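Local atomic coordinates of nucleoporin nup120 (Schizosaccharomyces pombe, PDB entry 4GQ2), a protein that serves as a structural component of the nuclear pore complex, whose nucleoporins can also dock transient nuclear transport factors. Residues L250-L262 and V270-L282. Residues are numbered along the deposited sequence; the frame is centred on the assembly and turned at random.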
loop_
_atom_site.group_PDB
_atom_site.type_symbol
_atom_site.label_atom_id
_atom_site.label_comp_id
_atom_site.label_asym_id
_atom_site.label_seq_id
_atom_site.Cartn_x
_atom_site.Cartn_y
_atom_site.Cartn_z
ATOM N N LEU A 250 -34.030 0.619 36.458
ATOM C CA LEU A 250 -32.597 0.734 36.678
ATOM C C LEU A 250 -32.149 -0.463 37.507
ATOM O O LEU A 250 -32.783 -0.796 38.507
ATOM C CB LEU A 250 -32.292 2.037 37.418
ATOM C CG LEU A 250 -30.963 2.754 37.171
ATOM C CD1 LEU A 250 -30.928 3.367 35.777
ATOM C CD2 LEU A 250 -30.739 3.826 38.226
ATOM N N VAL A 251 -31.084 -1.134 37.074
ATOM C CA VAL A 251 -30.496 -2.230 37.850
ATOM C C VAL A 251 -29.155 -1.780 38.407
ATOM O O VAL A 251 -28.270 -1.361 37.659
ATOM C CB VAL A 251 -30.333 -3.529 37.031
ATOM C CG1 VAL A 251 -29.634 -4.603 37.857
ATOM C CG2 VAL A 251 -31.687 -4.037 36.562
ATOM N N MET A 252 -29.022 -1.861 39.728
ATOM C CA MET A 252 -27.838 -1.367 40.418
ATOM C C MET A 252 -27.228 -2.432 41.317
ATOM O O MET A 252 -27.935 -3.285 41.863
ATOM C CB MET A 252 -28.181 -0.128 41.247
ATOM C CG MET A 252 -29.062 0.884 40.527
ATOM S SD MET A 252 -29.832 2.090 41.625
ATOM C CE MET A 252 -30.879 1.056 42.644
ATOM N N LEU A 253 -25.906 -2.374 41.450
ATOM C CA LEU A 253 -25.171 -3.170 42.415
ATOM C C LEU A 253 -24.490 -2.241 43.414
ATOM O O LEU A 253 -23.880 -1.238 43.023
ATOM C CB LEU A 253 -24.146 -4.063 41.716
ATOM C CG LEU A 253 -23.307 -5.001 42.588
ATOM C CD1 LEU A 253 -24.170 -5.871 43.495
ATOM C CD2 LEU A 253 -22.428 -5.871 41.711
ATOM N N SER A 254 -24.605 -2.576 44.699
ATOM C CA SER A 254 -24.101 -1.717 45.777
ATOM C C SER A 254 -22.730 -2.152 46.291
ATOM O O SER A 254 -22.283 -3.262 46.014
ATOM C CB SER A 254 -25.102 -1.674 46.933
ATOM O OG SER A 254 -25.260 -2.958 47.508
ATOM N N LEU A 255 -22.077 -1.270 47.047
ATOM C CA LEU A 255 -20.781 -1.566 47.655
ATOM C C LEU A 255 -20.869 -2.780 48.584
ATOM O O LEU A 255 -19.901 -3.530 48.725
ATOM C CB LEU A 255 -20.239 -0.339 48.406
ATOM C CG LEU A 255 -18.804 -0.376 48.960
ATOM C CD1 LEU A 255 -17.762 -0.261 47.852
ATOM C CD2 LEU A 255 -18.592 0.721 49.993
ATOM N N ASP A 256 -22.032 -2.971 49.208
ATOM C CA ASP A 256 -22.276 -4.155 50.034
ATOM C C ASP A 256 -23.071 -5.251 49.301
ATOM O O ASP A 256 -23.975 -5.873 49.867
ATOM C CB ASP A 256 -22.889 -3.781 51.403
ATOM C CG ASP A 256 -24.333 -3.280 51.313
ATOM O OD1 ASP A 256 -24.838 -2.981 50.203
ATOM O OD2 ASP A 256 -24.976 -3.186 52.381
ATOM N N TYR A 257 -22.706 -5.483 48.039
ATOM C CA TYR A 257 -23.162 -6.643 47.255
ATOM C C TYR A 257 -24.676 -6.906 47.269
ATOM O O TYR A 257 -25.121 -8.043 47.436
ATOM C CB TYR A 257 -22.345 -7.907 47.602
ATOM C CG TYR A 257 -21.511 -7.777 48.863
ATOM C CD1 TYR A 257 -20.224 -7.231 48.819
ATOM C CD2 TYR A 257 -22.013 -8.184 50.101
ATOM C CE1 TYR A 257 -19.463 -7.095 49.970
ATOM C CE2 TYR A 257 -21.260 -8.047 51.257
ATOM C CZ TYR A 257 -19.984 -7.506 51.185
ATOM O OH TYR A 257 -19.232 -7.377 52.329
ATOM N N LYS A 258 -25.452 -5.843 47.081
ATOM C CA LYS A 258 -26.895 -5.951 46.894
ATOM C C LYS A 258 -27.309 -5.670 45.445
ATOM O O LYS A 258 -26.980 -4.622 44.885
ATOM C CB LYS A 258 -27.642 -5.001 47.836
ATOM C CG LYS A 258 -28.143 -5.623 49.130
ATOM C CD LYS A 258 -27.174 -5.416 50.279
ATOM C CE LYS A 258 -27.825 -5.766 51.606
ATOM N NZ LYS A 258 -26.834 -5.769 52.714
ATOM N N LEU A 259 -28.036 -6.609 44.849
ATOM C CA LEU A 259 -28.580 -6.435 43.506
ATOM C C LEU A 259 -29.972 -5.804 43.588
ATOM O O LEU A 259 -30.934 -6.455 43.996
ATOM C CB LEU A 259 -28.613 -7.776 42.756
ATOM C CG LEU A 259 -28.939 -7.801 41.255
ATOM C CD1 LEU A 259 -28.000 -6.925 40.433
ATOM C CD2 LEU A 259 -28.922 -9.230 40.730
ATOM N N LYS A 260 -30.059 -4.534 43.195
ATOM C CA LYS A 260 -31.274 -3.739 43.354
ATOM C C LYS A 260 -31.924 -3.385 42.021
ATOM O O LYS A 260 -31.239 -3.069 41.044
ATOM C CB LYS A 260 -30.969 -2.440 44.108
ATOM C CG LYS A 260 -30.020 -2.598 45.287
ATOM C CD LYS A 260 -29.945 -1.332 46.126
ATOM C CE LYS A 260 -29.056 -1.559 47.339
ATOM N NZ LYS A 260 -29.059 -0.410 48.285
ATOM N N VAL A 261 -33.252 -3.430 42.001
ATOM C CA VAL A 261 -34.035 -2.968 40.856
ATOM C C VAL A 261 -34.770 -1.683 41.231
ATOM O O VAL A 261 -35.623 -1.688 42.123
ATOM C CB VAL A 261 -35.061 -4.022 40.404
ATOM C CG1 VAL A 261 -35.699 -3.612 39.086
ATOM C CG2 VAL A 261 -34.402 -5.384 40.278
ATOM N N LEU A 262 -34.426 -0.587 40.559
ATOM C CA LEU A 262 -35.056 0.705 40.809
ATOM C C LEU A 262 -36.112 1.002 39.753
ATOM O O LEU A 262 -35.825 0.978 38.553
ATOM C CB LEU A 262 -34.012 1.820 40.821
ATOM C CG LEU A 262 -34.480 3.174 41.359
ATOM C CD1 LEU A 262 -34.307 3.238 42.871
ATOM C CD2 LEU A 262 -33.721 4.307 40.687
ATOM N N VAL A 270 -37.901 -1.561 44.057
ATOM C CA VAL A 270 -38.977 -2.547 44.023
ATOM C C VAL A 270 -38.488 -3.904 44.506
ATOM O O VAL A 270 -39.260 -4.687 45.065
ATOM C CB VAL A 270 -39.559 -2.730 42.601
ATOM C CG1 VAL A 270 -41.001 -3.221 42.675
ATOM C CG2 VAL A 270 -39.492 -1.432 41.814
ATOM N N GLU A 271 -37.206 -4.177 44.282
ATOM C CA GLU A 271 -36.642 -5.483 44.595
ATOM C C GLU A 271 -35.162 -5.373 44.932
ATOM O O GLU A 271 -34.434 -4.582 44.338
ATOM C CB GLU A 271 -36.864 -6.446 43.425
ATOM C CG GLU A 271 -37.356 -7.825 43.844
ATOM C CD GLU A 271 -36.263 -8.873 43.868
ATOM O OE1 GLU A 271 -35.087 -8.513 44.087
ATOM O OE2 GLU A 271 -36.588 -10.062 43.668
ATOM N N THR A 272 -34.736 -6.170 45.903
ATOM C CA THR A 272 -33.359 -6.175 46.370
ATOM C C THR A 272 -32.977 -7.609 46.694
ATOM O O THR A 272 -33.790 -8.359 47.233
ATOM C CB THR A 272 -33.199 -5.320 47.639
ATOM O OG1 THR A 272 -33.998 -4.136 47.525
ATOM C CG2 THR A 272 -31.751 -4.931 47.853
ATOM N N ILE A 273 -31.750 -7.991 46.351
ATOM C CA ILE A 273 -31.222 -9.305 46.707
ATOM C C ILE A 273 -29.817 -9.151 47.269
ATOM O O ILE A 273 -28.958 -8.539 46.638
ATOM C CB ILE A 273 -31.164 -10.260 45.498
ATOM C CG1 ILE A 273 -32.534 -10.384 44.832
ATOM C CG2 ILE A 273 -30.642 -11.632 45.920
ATOM C CD1 ILE A 273 -32.479 -10.959 43.435
ATOM N N GLU A 274 -29.590 -9.703 48.457
ATOM C CA GLU A 274 -28.241 -9.787 48.998
ATOM C C GLU A 274 -27.505 -10.942 48.331
ATOM O O GLU A 274 -28.007 -12.066 48.279
ATOM C CB GLU A 274 -28.253 -9.950 50.524
ATOM C CG GLU A 274 -26.866 -10.079 51.145
ATOM C CD GLU A 274 -26.825 -9.693 52.610
ATOM O OE1 GLU A 274 -27.633 -10.229 53.401
ATOM O OE2 GLU A 274 -25.969 -8.859 52.975
ATOM N N LEU A 275 -26.322 -10.644 47.808
ATOM C CA LEU A 275 -25.460 -11.649 47.198
ATOM C C LEU A 275 -24.406 -12.102 48.202
ATOM O O LEU A 275 -24.300 -11.540 49.297
ATOM C CB LEU A 275 -24.787 -11.086 45.942
ATOM C CG LEU A 275 -25.643 -10.315 44.930
ATOM C CD1 LEU A 275 -24.753 -9.533 43.977
ATOM C CD2 LEU A 275 -26.592 -11.231 44.166
ATOM N N SER A 276 -23.618 -13.104 47.814
ATOM C CA SER A 276 -22.586 -13.681 48.679
ATOM C C SER A 276 -21.433 -12.717 48.995
ATOM O O SER A 276 -21.356 -11.621 48.434
ATOM C CB SER A 276 -22.060 -14.982 48.072
ATOM O OG SER A 276 -21.922 -14.858 46.670
ATOM N N GLN A 277 -20.541 -13.135 49.891
ATOM C CA GLN A 277 -19.530 -12.234 50.453
ATOM C C GLN A 277 -18.076 -12.603 50.133
ATOM O O GLN A 277 -17.640 -13.733 50.369
ATOM C CB GLN A 277 -19.723 -12.102 51.971
ATOM C CG GLN A 277 -21.018 -11.406 52.376
ATOM C CD GLN A 277 -21.265 -11.406 53.874
ATOM O OE1 GLN A 277 -20.411 -11.811 54.666
ATOM N NE2 GLN A 277 -22.447 -10.947 54.271
ATOM N N THR A 278 -17.355 -11.622 49.589
ATOM C CA THR A 278 -15.901 -11.658 49.375
ATOM C C THR A 278 -15.411 -10.219 49.226
ATOM O O THR A 278 -16.212 -9.316 48.966
ATOM C CB THR A 278 -15.496 -12.455 48.112
ATOM O OG1 THR A 278 -16.594 -12.502 47.191
ATOM C CG2 THR A 278 -15.071 -13.876 48.471
ATOM N N ILE A 279 -14.109 -9.995 49.395
ATOM C CA ILE A 279 -13.546 -8.660 49.172
ATOM C C ILE A 279 -13.484 -8.387 47.664
ATOM O O ILE A 279 -12.963 -9.203 46.897
ATOM C CB ILE A 279 -12.186 -8.439 49.902
ATOM C CG1 ILE A 279 -10.994 -9.022 49.129
ATOM C CG2 ILE A 279 -12.236 -8.983 51.325
ATOM C CD1 ILE A 279 -10.171 -7.987 48.385
ATOM N N LEU A 280 -14.054 -7.257 47.247
ATOM C CA LEU A 280 -14.156 -6.909 45.822
ATOM C C LEU A 280 -13.244 -5.762 45.350
ATOM O O LEU A 280 -12.908 -5.699 44.161
ATOM C CB LEU A 280 -15.619 -6.658 45.417
ATOM C CG LEU A 280 -16.534 -5.724 46.218
ATOM C CD1 LEU A 280 -16.319 -4.259 45.861
ATOM C CD2 LEU A 280 -17.985 -6.115 45.982
ATOM N N PRO A 281 -12.847 -4.850 46.264
ATOM C CA PRO A 281 -12.007 -3.722 45.857
ATOM C C PRO A 281 -10.531 -4.130 45.699
ATOM O O PRO A 281 -10.179 -5.266 46.027
ATOM C CB PRO A 281 -12.181 -2.718 47.016
ATOM C CG PRO A 281 -13.182 -3.318 47.956
ATOM C CD PRO A 281 -13.142 -4.789 47.704
ATOM N N LEU A 282 -9.671 -3.235 45.207
ATOM C CA LEU A 282 -10.040 -1.868 44.818
ATOM C C LEU A 282 -9.957 -1.639 43.308
ATOM O O LEU A 282 -9.878 -0.497 42.845
ATOM C CB LEU A 282 -9.197 -0.832 45.587
ATOM C CG LEU A 282 -7.679 -1.001 45.748
ATOM C CD1 LEU A 282 -6.909 -0.554 44.511
ATOM C CD2 LEU A 282 -7.203 -0.232 46.971
#
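K258 bridges two carboxylates: its NZ lies 3.2 Å from E274 OE2 across the strand pair and equally close to D256 OD2 in the preceding turn, coming to each oxygen from above the carboxylate plane. The bend at chi2 (95°) swings the amine toward both acids, and F217 adds a cation-pi partner. A methionine in place of K258 would probably leave D256 and E274, whose OD2 and OE2 are 5.8 Å apart, as neighbouring like charges without their shared amine. D256 is also held at its other oxygen: S254 OG donates to OD1 nearly along the C-O bond and accepts the N-H of K258, beside the Y257 N to S254 O bond of the type I turn. Beyond the turn, 258-262 and 270-274 run antiparallel, their axes 4.5 Å apart. L259 and I273 exchange two backbone bonds, the one from L259 N to I273 O being 2.8 Å long; V261 N binds E271 O, and V261 O takes V270 N. Past the last bridge, L275 N adds a bond to Y257 O. This hairpin forms the two final strands of a four-stranded antiparallel sheet, one blade of the beta-propeller, with 268-274 at its edge. Beside the salt bridges, T272 CG2 touches both K258 CG and K260 CG, 3.9 Å from each. The L259 and I273 side chains emerge on the other face, against V326 of strand 324-328. There L275 packs CD2 near L259 CB and brings CD1 to 3.7 Å from L253 CD1; L300 touches both L253 and L275. The chain after the strand bends round the Y257 ring: Q277 CG comes within 3.5 Å of CE2, its side chain crossing the tyrosine at roughly a right angle, while L280 CD2 meets the ring edge in plane at CD1.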